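Local coordinates for protein D-hydantoinase (Ralstonia pickettii, PDB 1NFG) that probably catalyses the stereospecific hydrolysis of the cyclic amide bond of D-hydantoin derivatives, using two zinc ions in each subunit, at residues Pro232-His237 with Leu258-Thr263; Phe307-Ser312 with Thr367-Val372; Ala397-Glu402 with Lys421-Thr426. All blocks are in the same frame, centred on the assembly; numbering follows the deposited sequence.

The three contacts come in series along the chain. Interactions 1 and 2 lie in the TIM barrel, about 9 Å apart between centres, and meet through the neighbouring parallel strands 257-262 and 310-311: the backbones of Ala259 and Glu308 are hydrogen-bonded, and a weak hydrogen bond joins Ser311 and Glu260. Interaction 1 reaches the zinc site through His237, whereas interaction 2 ties the residues leading into the next strand to helix 358-372. Strand 390-400 follows that helix and pairs with strand 419-429 in interaction 3, about 27 Å from interaction 1 between centres. The first two thus involve adjacent barrel strands near the metals, the third structural pairing away from them.

Interaction 1 (Pro232-His237 with Leu258-Thr263); sequences PIYIVH and LAETCT
The carboxylate of Glu260 is gripped at both oxygens by the neighbouring strand. Tyr234 OH donates to OE1 of Glu260 from the anti side, tilted out of the carboxylate plane, and the backbone N of His237 donates to OE2 of Glu260 at 3.0 Å, nearly straight (178°) and on the anti lone pair. With CG between its own backbone N and carbonyl carbon (chi1 53°), Glu260 brings that methylene to 3.5 Å from CE1 of Tyr234, whose ring plane is turned 64° from the carboxylate. At the other end of the ring, CD2 of Tyr234 packs on CB of Leu258 at 3.8 Å. Parallel pairing carries these side chains: Ile235 N donates to Leu258 O at 2.8 Å, flanked by bonds from Leu258 N to Ile233 O and from Glu260 N to Ile235 O. Strands 233-235 and 257-262, joined through helix 241-253, form a beta-alpha-beta unit of the TIM barrel. His237 binds one zinc, while OE2 of Glu260 also accepts from ND1 of His57, a ligand of the other. The buried carboxylate thus links the backbone of one zinc ligand to the imidazole of another, and probably helps to orient both.

Interaction 2 (Phe307-Ser312 with Thr367-Val372); sequences FETVSS and TRPAKV
Glu308 and Arg368 form a salt bridge, with OE2 of Glu308 2.9 Å from NH2 of Arg368 and a weak, bent hydrogen bond from NE of Arg368 to OE1 of Glu308 at 3.0 Å. Within the TIM barrel this ties the residues leading into strand 310-311 to the last turns of helix 358-372. The carboxylate and guanidinium planes stand 82° apart, so the two ion-pair contacts are not those of a coplanar fork. An extended arginine chain, with CG anti to the backbone N (chi1 -157°), reaches from the helix to the glutamate. The peptide of Phe307 and Glu308 lies over one face of the guanidinium, and NH1 of Arg368 also bonds to the carbonyl of Gly305. Nearer the helix backbone, the alkyl part of Arg368 passes the Glu308 carbonyl, CB of Arg368 coming 3.2 Å from O of Glu308. Val372, one turn along the helix, sets CG2 against the same glutamate, touching OE1 and the CB and CG methylenes. On the barrel side, Val56 of strand 48-58 packs against Pro369, and Phe307 turns away from the helix toward helix 292-303. Thr309 faces the proline ring; its hydroxyl is bonded to the carbonyl of Leu364 in the preceding turn, while its CB rests 3.3 Å from CG of Pro369.

Interaction 3 (Ala397-Glu402 with Lys421-Thr426); sequences AEMVIE and KGVPKT
A short antiparallel beta contact, made where one strand turns a corner, joins the end of strand 390-400, which also pairs with strand 48-58, to strand 419-429. It probably belongs to the small beta-rich domain that flanks the TIM barrel in this family, away from the zinc site. Glu398 and Lys421 form a non-hydrogen-bonded pair, after which strands 397-400 and 422-426 diverge at 96°. Gly422 N donates to Ala397 O at 2.7 Å, nearly straight (167°) and in the carbonyl plane. The same oxygen receives a CH contact from CA of Lys421 at 3.3 Å. CG of Glu398 touches CG of Lys421 at 4.1 Å. The charged ends, OE2 of Glu398 and NZ of Lys421, remain 5.5 Å apart. Val423 supplies the apolar part: its CB meets CB of Ala397 at 4.2 Å, and its two methyls receive the thioether of Met399. That chain crosses the valine at about a right angle and bends at its last torsion (chi3 -74°), which places CE 4.0 Å from CG1 of Val423. Met345 of helix 343-352 also packs on Val423. The join therefore rests on backbone bonding and apolar packing, with Glu398 and Lys421 contributing at most a diffuse electrostatic attraction.

Interaction 1 (Pro232-His237 with Leu258-Thr263)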
ATOM      1  N   PRO A 232     -10.791  16.903  12.223  1.00 20.05           N
ATOM      2  CA  PRO A 232     -10.646  17.071  10.779  1.00 19.11           C
ATOM      3  C   PRO A 232      -9.411  17.931  10.556  1.00 18.14           C
ATOM      4  O   PRO A 232      -9.096  18.786  11.382  1.00 18.89           O
ATOM      5  CB  PRO A 232     -11.927  17.799  10.392  1.00 19.28           C
ATOM      6  CG  PRO A 232     -12.206  18.635  11.618  1.00 19.00           C
ATOM      7  CD  PRO A 232     -11.956  17.652  12.730  1.00 18.08           C
ATOM      8  N   ILE A 233      -8.710  17.704   9.451  1.00 17.45           N
ATOM      9  CA  ILE A 233      -7.517  18.478   9.147  1.00 16.03           C
ATOM     10  C   ILE A 233      -7.474  18.727   7.648  1.00 16.73           C
ATOM     11  O   ILE A 233      -8.009  17.938   6.867  1.00 17.74           O
ATOM     12  CB  ILE A 233      -6.239  17.736   9.605  1.00 15.72           C
ATOM     13  CG1 ILE A 233      -5.023  18.637   9.437  1.00 14.77           C
ATOM     14  CG2 ILE A 233      -6.053  16.464   8.799  1.00 15.66           C
ATOM     15  CD1 ILE A 233      -3.785  18.096  10.095  1.00 16.62           C
ATOM     16  N   TYR A 234      -6.838  19.825   7.254  1.00 15.32           N
ATOM     17  CA  TYR A 234      -6.753  20.205   5.856  1.00 16.22           C
ATOM     18  C   TYR A 234      -5.296  20.410   5.457  1.00 18.63           C
ATOM     19  O   TYR A 234      -4.626  21.302   5.974  1.00 20.85           O
ATOM     20  CB  TYR A 234      -7.565  21.488   5.660  1.00 16.29           C
ATOM     21  CG  TYR A 234      -7.637  22.041   4.251  1.00 16.04           C
ATOM     22  CD1 TYR A 234      -6.601  22.809   3.726  1.00 15.84           C
ATOM     23  CD2 TYR A 234      -8.783  21.856   3.466  1.00 16.41           C
ATOM     24  CE1 TYR A 234      -6.705  23.392   2.454  1.00 17.63           C
ATOM     25  CE2 TYR A 234      -8.902  22.433   2.198  1.00 14.55           C
ATOM     26  CZ  TYR A 234      -7.862  23.201   1.700  1.00 17.39           C
ATOM     27  OH  TYR A 234      -7.977  23.793   0.463  1.00 17.28           O
ATOM     28  N   ILE A 235      -4.797  19.579   4.546  1.00 17.93           N
ATOM     29  CA  ILE A 235      -3.417  19.708   4.120  1.00 17.94           C
ATOM     30  C   ILE A 235      -3.333  20.633   2.919  1.00 19.05           C
ATOM     31  O   ILE A 235      -3.862  20.327   1.847  1.00 19.97           O
ATOM     32  CB  ILE A 235      -2.780  18.321   3.772  1.00 17.16           C
ATOM     33  CG1 ILE A 235      -2.339  17.590   5.043  1.00 16.03           C
ATOM     34  CG2 ILE A 235      -1.516  18.516   2.932  1.00 14.83           C
ATOM     35  CD1 ILE A 235      -3.397  17.407   6.074  1.00 18.61           C
ATOM     36  N   VAL A 236      -2.673  21.772   3.104  1.00 18.76           N
ATOM     37  CA  VAL A 236      -2.520  22.732   2.020  1.00 19.93           C
ATOM     38  C   VAL A 236      -1.440  22.259   1.058  1.00 19.71           C
ATOM     39  O   VAL A 236      -0.557  21.487   1.423  1.00 19.90           O
ATOM     40  CB  VAL A 236      -2.152  24.155   2.544  1.00 20.44           C
ATOM     41  CG1 VAL A 236      -3.189  24.621   3.549  1.00 19.60           C
ATOM     42  CG2 VAL A 236      -0.758  24.157   3.162  1.00 19.07           C
ATOM     43  N   HIS A 237      -1.527  22.742  -0.175  1.00 20.90           N
ATOM     44  CA  HIS A 237      -0.608  22.397  -1.248  1.00 21.12           C
ATOM     45  C   HIS A 237       0.040  21.006  -1.249  1.00 20.67           C
ATOM     46  O   HIS A 237       1.230  20.869  -0.971  1.00 20.65           O
ATOM     47  CB  HIS A 237       0.486  23.470  -1.386  1.00 23.91           C
ATOM     48  CG  HIS A 237       1.196  23.799  -0.107  1.00 27.35           C
ATOM     49  ND1 HIS A 237       1.620  22.835   0.785  1.00 28.27           N
ATOM     50  CD2 HIS A 237       1.591  24.987   0.411  1.00 27.04           C
ATOM     51  CE1 HIS A 237       2.242  23.417   1.796  1.00 26.61           C
ATOM     52  NE2 HIS A 237       2.237  24.720   1.592  1.00 26.77           N
ATOM     53  N   LEU A 258      -8.525  16.251   4.622  1.00 17.55           N
ATOM     54  CA  LEU A 258      -8.875  16.976   3.411  1.00 16.08           C
ATOM     55  C   LEU A 258      -7.568  17.487   2.868  1.00 15.24           C
ATOM     56  O   LEU A 258      -6.612  17.635   3.620  1.00 16.98           O
ATOM     57  CB  LEU A 258      -9.781  18.167   3.721  1.00 15.13           C
ATOM     58  CG  LEU A 258     -10.934  17.923   4.690  1.00 17.51           C
ATOM     59  CD1 LEU A 258     -11.728  19.198   4.851  1.00 17.08           C
ATOM     60  CD2 LEU A 258     -11.822  16.799   4.171  1.00 20.06           C
ATOM     61  N   ALA A 259      -7.521  17.757   1.570  1.00 13.42           N
ATOM     62  CA  ALA A 259      -6.312  18.268   0.964  1.00 15.02           C
ATOM     63  C   ALA A 259      -6.642  19.081  -0.279  1.00 16.44           C
ATOM     64  O   ALA A 259      -7.769  19.054  -0.772  1.00 16.18           O
ATOM     65  CB  ALA A 259      -5.378  17.121   0.617  1.00 14.82           C
ATOM     66  N   GLU A 260      -5.647  19.802  -0.780  1.00 17.74           N
ATOM     67  CA  GLU A 260      -5.801  20.640  -1.962  1.00 18.83           C
ATOM     68  C   GLU A 260      -4.482  20.654  -2.727  1.00 18.78           C
ATOM     69  O   GLU A 260      -3.500  20.055  -2.290  1.00 18.72           O
ATOM     70  CB  GLU A 260      -6.130  22.076  -1.541  1.00 19.73           C
ATOM     71  CG  GLU A 260      -5.124  22.658  -0.531  1.00 22.35           C
ATOM     72  CD  GLU A 260      -4.943  24.170  -0.647  1.00 24.48           C
ATOM     73  OE1 GLU A 260      -5.959  24.899  -0.634  1.00 25.84           O
ATOM     74  OE2 GLU A 260      -3.782  24.635  -0.746  1.00 22.30           O
ATOM     75  N   THR A 261      -4.472  21.318  -3.880  1.00 18.70           N
ATOM     76  CA  THR A 261      -3.246  21.483  -4.664  1.00 19.37           C
ATOM     77  C   THR A 261      -3.287  22.913  -5.162  1.00 19.52           C
ATOM     78  O   THR A 261      -4.268  23.633  -4.924  1.00 18.53           O
ATOM     79  CB  THR A 261      -3.149  20.588  -5.902  1.00 17.50           C
ATOM     80  OG1 THR A 261      -3.767  19.333  -5.635  1.00 26.50           O
ATOM     81  CG2 THR A 261      -1.686  20.341  -6.243  1.00 11.82           C
ATOM     82  N   CYS A 262      -2.236  23.321  -5.860  1.00 16.99           N
ATOM     83  CA  CYS A 262      -2.184  24.671  -6.355  1.00 18.31           C
ATOM     84  C   CYS A 262      -1.745  24.670  -7.804  1.00 19.70           C
ATOM     85  O   CYS A 262      -0.869  23.911  -8.207  1.00 20.72           O
ATOM     86  CB  CYS A 262      -1.242  25.511  -5.475  1.00 17.54           C
ATOM     87  SG  CYS A 262      -1.700  25.505  -3.693  1.00 15.93           S
ATOM     88  N   THR A 263      -2.381  25.535  -8.576  1.00 20.46           N
ATOM     89  CA  THR A 263      -2.130  25.675  -9.994  1.00 20.55           C
ATOM     90  C   THR A 263      -0.737  25.282 -10.468  1.00 23.12           C
ATOM     91  O   THR A 263      -0.598  24.395 -11.313  1.00 24.57           O
ATOM     92  CB  THR A 263      -2.399  27.114 -10.427  1.00 19.95           C
ATOM     93  OG1 THR A 263      -3.606  27.574  -9.801  1.00 19.79           O
ATOM     94  CG2 THR A 263      -2.532  27.200 -11.942  1.00 16.29           C
TER

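Interaction 2 (Phe307-Ser312 with Thr367-Val372)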
ATOM      1  N   PHE A 307      -9.158  15.967  -4.181  1.00 18.95           N
ATOM      2  CA  PHE A 307      -8.931  17.296  -3.612  1.00 18.90           C
ATOM      3  C   PHE A 307     -10.164  18.178  -3.454  1.00 20.31           C
ATOM      4  O   PHE A 307     -11.129  18.064  -4.206  1.00 21.30           O
ATOM      5  CB  PHE A 307      -7.897  18.044  -4.451  1.00 17.30           C
ATOM      6  CG  PHE A 307      -6.533  17.411  -4.437  1.00 17.81           C
ATOM      7  CD1 PHE A 307      -5.888  17.144  -3.228  1.00 16.04           C
ATOM      8  CD2 PHE A 307      -5.879  17.105  -5.629  1.00 16.02           C
ATOM      9  CE1 PHE A 307      -4.612  16.588  -3.212  1.00 17.58           C
ATOM     10  CE2 PHE A 307      -4.601  16.547  -5.621  1.00 16.18           C
ATOM     11  CZ  PHE A 307      -3.965  16.290  -4.413  1.00 16.06           C
ATOM     12  N   GLU A 308     -10.113  19.074  -2.475  1.00 20.05           N
ATOM     13  CA  GLU A 308     -11.219  19.980  -2.211  1.00 18.26           C
ATOM     14  C   GLU A 308     -11.189  21.191  -3.135  1.00 17.60           C
ATOM     15  O   GLU A 308     -12.208  21.857  -3.322  1.00 16.32           O
ATOM     16  CB  GLU A 308     -11.168  20.461  -0.768  1.00 18.31           C
ATOM     17  CG  GLU A 308     -11.186  19.353   0.237  1.00 20.83           C
ATOM     18  CD  GLU A 308     -12.397  18.479   0.082  1.00 23.07           C
ATOM     19  OE1 GLU A 308     -13.507  19.034  -0.027  1.00 23.56           O
ATOM     20  OE2 GLU A 308     -12.245  17.239   0.078  1.00 25.96           O
ATOM     21  N   THR A 309     -10.031  21.475  -3.723  1.00 15.72           N
ATOM     22  CA  THR A 309      -9.923  22.637  -4.593  1.00 16.07           C
ATOM     23  C   THR A 309      -8.527  22.768  -5.165  1.00 16.37           C
ATOM     24  O   THR A 309      -7.634  22.007  -4.823  1.00 17.83           O
ATOM     25  CB  THR A 309     -10.209  23.942  -3.797  1.00 15.84           C
ATOM     26  OG1 THR A 309     -10.148  25.075  -4.670  1.00 16.26           O
ATOM     27  CG2 THR A 309      -9.165  24.133  -2.704  1.00 14.13           C
ATOM     28  N   VAL A 310      -8.356  23.742  -6.051  1.00 17.89           N
ATOM     29  CA  VAL A 310      -7.056  24.052  -6.630  1.00 18.63           C
ATOM     30  C   VAL A 310      -6.901  25.540  -6.324  1.00 20.60           C
ATOM     31  O   VAL A 310      -7.472  26.378  -7.024  1.00 21.63           O
ATOM     32  CB  VAL A 310      -7.014  23.863  -8.163  1.00 17.73           C
ATOM     33  CG1 VAL A 310      -5.662  24.331  -8.698  1.00 14.19           C
ATOM     34  CG2 VAL A 310      -7.254  22.405  -8.527  1.00 16.64           C
ATOM     35  N   SER A 311      -6.167  25.861  -5.260  1.00 21.22           N
ATOM     36  CA  SER A 311      -5.954  27.250  -4.869  1.00 20.97           C
ATOM     37  C   SER A 311      -4.657  27.730  -5.488  1.00 21.26           C
ATOM     38  O   SER A 311      -4.015  26.972  -6.212  1.00 20.61           O
ATOM     39  CB  SER A 311      -5.918  27.383  -3.344  1.00 21.07           C
ATOM     40  OG  SER A 311      -4.996  26.481  -2.760  1.00 22.16           O
ATOM     41  N   SER A 312      -4.263  28.973  -5.206  1.00 22.58           N
ATOM     42  CA  SER A 312      -3.044  29.533  -5.800  1.00 23.07           C
ATOM     43  C   SER A 312      -1.807  29.715  -4.918  1.00 23.49           C
ATOM     44  O   SER A 312      -0.684  29.633  -5.414  1.00 23.35           O
ATOM     45  CB  SER A 312      -3.360  30.887  -6.454  1.00 24.01           C
ATOM     46  OG  SER A 312      -3.751  31.853  -5.486  1.00 22.94           O
ATOM     47  N   THR A 367     -17.172  26.007  -6.158  1.00 22.12           N
ATOM     48  CA  THR A 367     -18.177  25.374  -5.308  1.00 20.87           C
ATOM     49  C   THR A 367     -17.684  24.521  -4.149  1.00 21.02           C
ATOM     50  O   THR A 367     -18.192  24.640  -3.033  1.00 21.79           O
ATOM     51  CB  THR A 367     -19.160  24.531  -6.147  1.00 20.16           C
ATOM     52  OG1 THR A 367     -19.666  25.327  -7.223  1.00 21.56           O
ATOM     53  CG2 THR A 367     -20.333  24.076  -5.295  1.00 17.77           C
ATOM     54  N   ARG A 368     -16.705  23.659  -4.389  1.00 20.48           N
ATOM     55  CA  ARG A 368     -16.222  22.809  -3.308  1.00 20.38           C
ATOM     56  C   ARG A 368     -15.520  23.602  -2.193  1.00 19.09           C
ATOM     57  O   ARG A 368     -15.751  23.338  -1.014  1.00 18.62           O
ATOM     58  CB  ARG A 368     -15.310  21.709  -3.865  1.00 21.87           C
ATOM     59  CG  ARG A 368     -15.205  20.487  -2.966  1.00 21.32           C
ATOM     60  CD  ARG A 368     -14.517  19.328  -3.669  1.00 21.58           C
ATOM     61  NE  ARG A 368     -14.343  18.188  -2.771  1.00 24.09           N
ATOM     62  CZ  ARG A 368     -13.797  17.025  -3.121  1.00 24.87           C
ATOM     63  NH1 ARG A 368     -13.368  16.829  -4.358  1.00 23.77           N
ATOM     64  NH2 ARG A 368     -13.660  16.056  -2.222  1.00 24.87           N
ATOM     65  N   PRO A 369     -14.667  24.588  -2.548  1.00 18.25           N
ATOM     66  CA  PRO A 369     -13.951  25.409  -1.557  1.00 19.08           C
ATOM     67  C   PRO A 369     -14.952  26.128  -0.657  1.00 20.98           C
ATOM     68  O   PRO A 369     -14.823  26.138   0.577  1.00 20.81           O
ATOM     69  CB  PRO A 369     -13.182  26.405  -2.415  1.00 19.11           C
ATOM     70  CG  PRO A 369     -12.966  25.670  -3.696  1.00 19.05           C
ATOM     71  CD  PRO A 369     -14.277  24.964  -3.916  1.00 17.78           C
ATOM     72  N   ALA A 370     -15.950  26.731  -1.300  1.00 20.76           N
ATOM     73  CA  ALA A 370     -17.003  27.452  -0.602  1.00 21.67           C
ATOM     74  C   ALA A 370     -17.660  26.539   0.422  1.00 21.75           C
ATOM     75  O   ALA A 370     -17.924  26.946   1.554  1.00 22.75           O
ATOM     76  CB  ALA A 370     -18.042  27.950  -1.600  1.00 22.14           C
ATOM     77  N   LYS A 371     -17.927  25.302   0.021  1.00 21.20           N
ATOM     78  CA  LYS A 371     -18.550  24.347   0.923  1.00 21.06           C
ATOM     79  C   LYS A 371     -17.672  24.082   2.135  1.00 21.37           C
ATOM     80  O   LYS A 371     -18.112  24.241   3.273  1.00 22.41           O
ATOM     81  CB  LYS A 371     -18.818  23.023   0.209  1.00 21.68           C
ATOM     82  CG  LYS A 371     -19.997  23.034  -0.737  1.00 22.64           C
ATOM     83  CD  LYS A 371     -20.168  21.672  -1.378  1.00 23.28           C
ATOM     84  CE  LYS A 371     -21.421  21.604  -2.231  1.00 24.43           C
ATOM     85  NZ  LYS A 371     -21.526  20.290  -2.920  1.00 24.00           N
ATOM     86  N   VAL A 372     -16.429  23.684   1.892  1.00 19.97           N
ATOM     87  CA  VAL A 372     -15.512  23.376   2.980  1.00 19.76           C
ATOM     88  C   VAL A 372     -15.310  24.524   3.961  1.00 20.25           C
ATOM     89  O   VAL A 372     -15.454  24.342   5.167  1.00 19.74           O
ATOM     90  CB  VAL A 372     -14.132  22.937   2.433  1.00 19.61           C
ATOM     91  CG1 VAL A 372     -13.152  22.700   3.580  1.00 15.51           C
ATOM     92  CG2 VAL A 372     -14.296  21.674   1.601  1.00 18.17           C
TER

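Interaction 3 (Ala397-Glu402 with Lys421-Thr426)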
ATOM      1  N   ALA A 397     -12.093  32.092 -26.755  1.00 33.04           N
ATOM      2  CA  ALA A 397     -11.051  33.105 -26.712  1.00 33.40           C
ATOM      3  C   ALA A 397      -9.663  32.514 -26.454  1.00 34.08           C
ATOM      4  O   ALA A 397      -9.448  31.783 -25.483  1.00 33.90           O
ATOM      5  CB  ALA A 397     -11.386  34.140 -25.648  1.00 32.95           C
ATOM      6  N   GLU A 398      -8.725  32.829 -27.340  1.00 34.86           N
ATOM      7  CA  GLU A 398      -7.351  32.359 -27.208  1.00 36.29           C
ATOM      8  C   GLU A 398      -6.459  33.525 -26.833  1.00 36.39           C
ATOM      9  O   GLU A 398      -6.697  34.657 -27.247  1.00 36.85           O
ATOM     10  CB  GLU A 398      -6.879  31.720 -28.510  1.00 37.45           C
ATOM     11  CG  GLU A 398      -7.288  30.266 -28.630  1.00 41.22           C
ATOM     12  CD  GLU A 398      -7.169  29.741 -30.038  1.00 43.51           C
ATOM     13  OE1 GLU A 398      -6.110  29.948 -30.671  1.00 43.51           O
ATOM     14  OE2 GLU A 398      -8.142  29.114 -30.510  1.00 46.60           O
ATOM     15  N   MET A 399      -5.424  33.251 -26.051  1.00 36.97           N
ATOM     16  CA  MET A 399      -4.540  34.311 -25.596  1.00 36.42           C
ATOM     17  C   MET A 399      -3.259  33.774 -24.976  1.00 36.24           C
ATOM     18  O   MET A 399      -3.221  32.649 -24.478  1.00 36.23           O
ATOM     19  CB  MET A 399      -5.293  35.153 -24.569  1.00 36.72           C
ATOM     20  CG  MET A 399      -4.437  35.904 -23.582  1.00 38.46           C
ATOM     21  SD  MET A 399      -5.394  36.236 -22.094  1.00 40.30           S
ATOM     22  CE  MET A 399      -6.478  37.536 -22.697  1.00 42.25           C
ATOM     23  N   VAL A 400      -2.208  34.583 -25.020  1.00 35.74           N
ATOM     24  CA  VAL A 400      -0.938  34.202 -24.426  1.00 35.34           C
ATOM     25  C   VAL A 400      -0.809  34.979 -23.133  1.00 36.45           C
ATOM     26  O   VAL A 400      -0.962  36.203 -23.124  1.00 37.87           O
ATOM     27  CB  VAL A 400       0.250  34.577 -25.307  1.00 34.29           C
ATOM     28  CG1 VAL A 400       1.548  34.308 -24.553  1.00 32.26           C
ATOM     29  CG2 VAL A 400       0.205  33.787 -26.598  1.00 33.70           C
ATOM     30  N   ILE A 401      -0.528  34.282 -22.040  1.00 36.15           N
ATOM     31  CA  ILE A 401      -0.390  34.962 -20.766  1.00 35.41           C
ATOM     32  C   ILE A 401       0.917  35.735 -20.694  1.00 35.16           C
ATOM     33  O   ILE A 401       2.001  35.161 -20.777  1.00 35.05           O
ATOM     34  CB  ILE A 401      -0.473  33.977 -19.590  1.00 34.30           C
ATOM     35  CG1 ILE A 401      -1.866  33.345 -19.569  1.00 33.67           C
ATOM     36  CG2 ILE A 401      -0.182  34.702 -18.279  1.00 33.30           C
ATOM     37  CD1 ILE A 401      -2.160  32.541 -18.338  1.00 33.18           C
ATOM     38  N   GLU A 402       0.798  37.050 -20.558  1.00 35.39           N
ATOM     39  CA  GLU A 402       1.955  37.928 -20.463  1.00 35.86           C
ATOM     40  C   GLU A 402       1.744  38.831 -19.260  1.00 34.91           C
ATOM     41  O   GLU A 402       0.656  39.378 -19.075  1.00 34.32           O
ATOM     42  CB  GLU A 402       2.083  38.779 -21.724  1.00 36.98           C
ATOM     43  CG  GLU A 402       1.930  37.999 -23.008  1.00 38.93           C
ATOM     44  CD  GLU A 402       1.897  38.904 -24.218  1.00 41.41           C
ATOM     45  OE1 GLU A 402       2.981  39.281 -24.711  1.00 41.85           O
ATOM     46  OE2 GLU A 402       0.783  39.253 -24.667  1.00 42.66           O
ATOM     47  N   LYS A 421      -6.870  28.805 -23.861  1.00 32.77           N
ATOM     48  CA  LYS A 421      -8.119  28.872 -24.599  1.00 33.33           C
ATOM     49  C   LYS A 421      -9.201  28.922 -23.529  1.00 32.73           C
ATOM     50  O   LYS A 421      -9.381  27.967 -22.771  1.00 33.14           O
ATOM     51  CB  LYS A 421      -8.286  27.631 -25.477  1.00 33.79           C
ATOM     52  CG  LYS A 421      -9.527  27.649 -26.346  1.00 36.00           C
ATOM     53  CD  LYS A 421      -9.655  26.348 -27.117  1.00 38.46           C
ATOM     54  CE  LYS A 421     -10.970  26.264 -27.867  1.00 40.92           C
ATOM     55  NZ  LYS A 421     -11.141  24.935 -28.518  1.00 42.35           N
ATOM     56  N   GLY A 422      -9.908  30.045 -23.462  1.00 31.55           N
ATOM     57  CA  GLY A 422     -10.941  30.209 -22.454  1.00 31.68           C
ATOM     58  C   GLY A 422     -10.483  31.306 -21.513  1.00 31.59           C
ATOM     59  O   GLY A 422      -9.605  31.091 -20.672  1.00 31.57           O
ATOM     60  N   VAL A 423     -11.082  32.484 -21.653  1.00 31.38           N
ATOM     61  CA  VAL A 423     -10.710  33.643 -20.851  1.00 30.29           C
ATOM     62  C   VAL A 423     -11.886  34.314 -20.136  1.00 30.22           C
ATOM     63  O   VAL A 423     -13.005  34.337 -20.651  1.00 30.24           O
ATOM     64  CB  VAL A 423     -10.022  34.687 -21.757  1.00 29.33           C
ATOM     65  CG1 VAL A 423      -9.758  35.969 -20.996  1.00 30.90           C
ATOM     66  CG2 VAL A 423      -8.733  34.114 -22.306  1.00 27.67           C
ATOM     67  N   PRO A 424     -11.647  34.855 -18.924  1.00 30.15           N
ATOM     68  CA  PRO A 424     -12.708  35.534 -18.164  1.00 28.89           C
ATOM     69  C   PRO A 424     -12.944  36.856 -18.891  1.00 28.47           C
ATOM     70  O   PRO A 424     -11.981  37.549 -19.247  1.00 27.73           O
ATOM     71  CB  PRO A 424     -12.073  35.771 -16.792  1.00 28.59           C
ATOM     72  CG  PRO A 424     -10.930  34.806 -16.738  1.00 29.79           C
ATOM     73  CD  PRO A 424     -10.404  34.786 -18.137  1.00 29.24           C
ATOM     74  N   LYS A 425     -14.203  37.220 -19.119  1.00 28.37           N
ATOM     75  CA  LYS A 425     -14.479  38.466 -19.834  1.00 27.13           C
ATOM     76  C   LYS A 425     -15.048  39.587 -18.983  1.00 26.09           C
ATOM     77  O   LYS A 425     -14.496  40.686 -18.957  1.00 25.64           O
ATOM     78  CB  LYS A 425     -15.383  38.192 -21.038  1.00 26.61           C
ATOM     79  CG  LYS A 425     -14.607  37.656 -22.230  1.00 24.97           C
ATOM     80  CD  LYS A 425     -13.461  38.594 -22.534  1.00 25.74           C
ATOM     81  CE  LYS A 425     -12.713  38.199 -23.782  1.00 30.06           C
ATOM     82  NZ  LYS A 425     -11.601  39.160 -24.040  1.00 30.50           N
ATOM     83  N   THR A 426     -16.155  39.329 -18.303  1.00 24.46           N
ATOM     84  CA  THR A 426     -16.722  40.348 -17.442  1.00 24.49           C
ATOM     85  C   THR A 426     -17.088  39.657 -16.133  1.00 24.22           C
ATOM     86  O   THR A 426     -17.565  38.516 -16.134  1.00 23.17           O
ATOM     87  CB  THR A 426     -17.958  41.044 -18.084  1.00 23.95           C
ATOM     88  OG1 THR A 426     -19.125  40.244 -17.899  1.00 28.02           O
ATOM     89  CG2 THR A 426     -17.738  41.246 -19.566  1.00 22.03           C
TER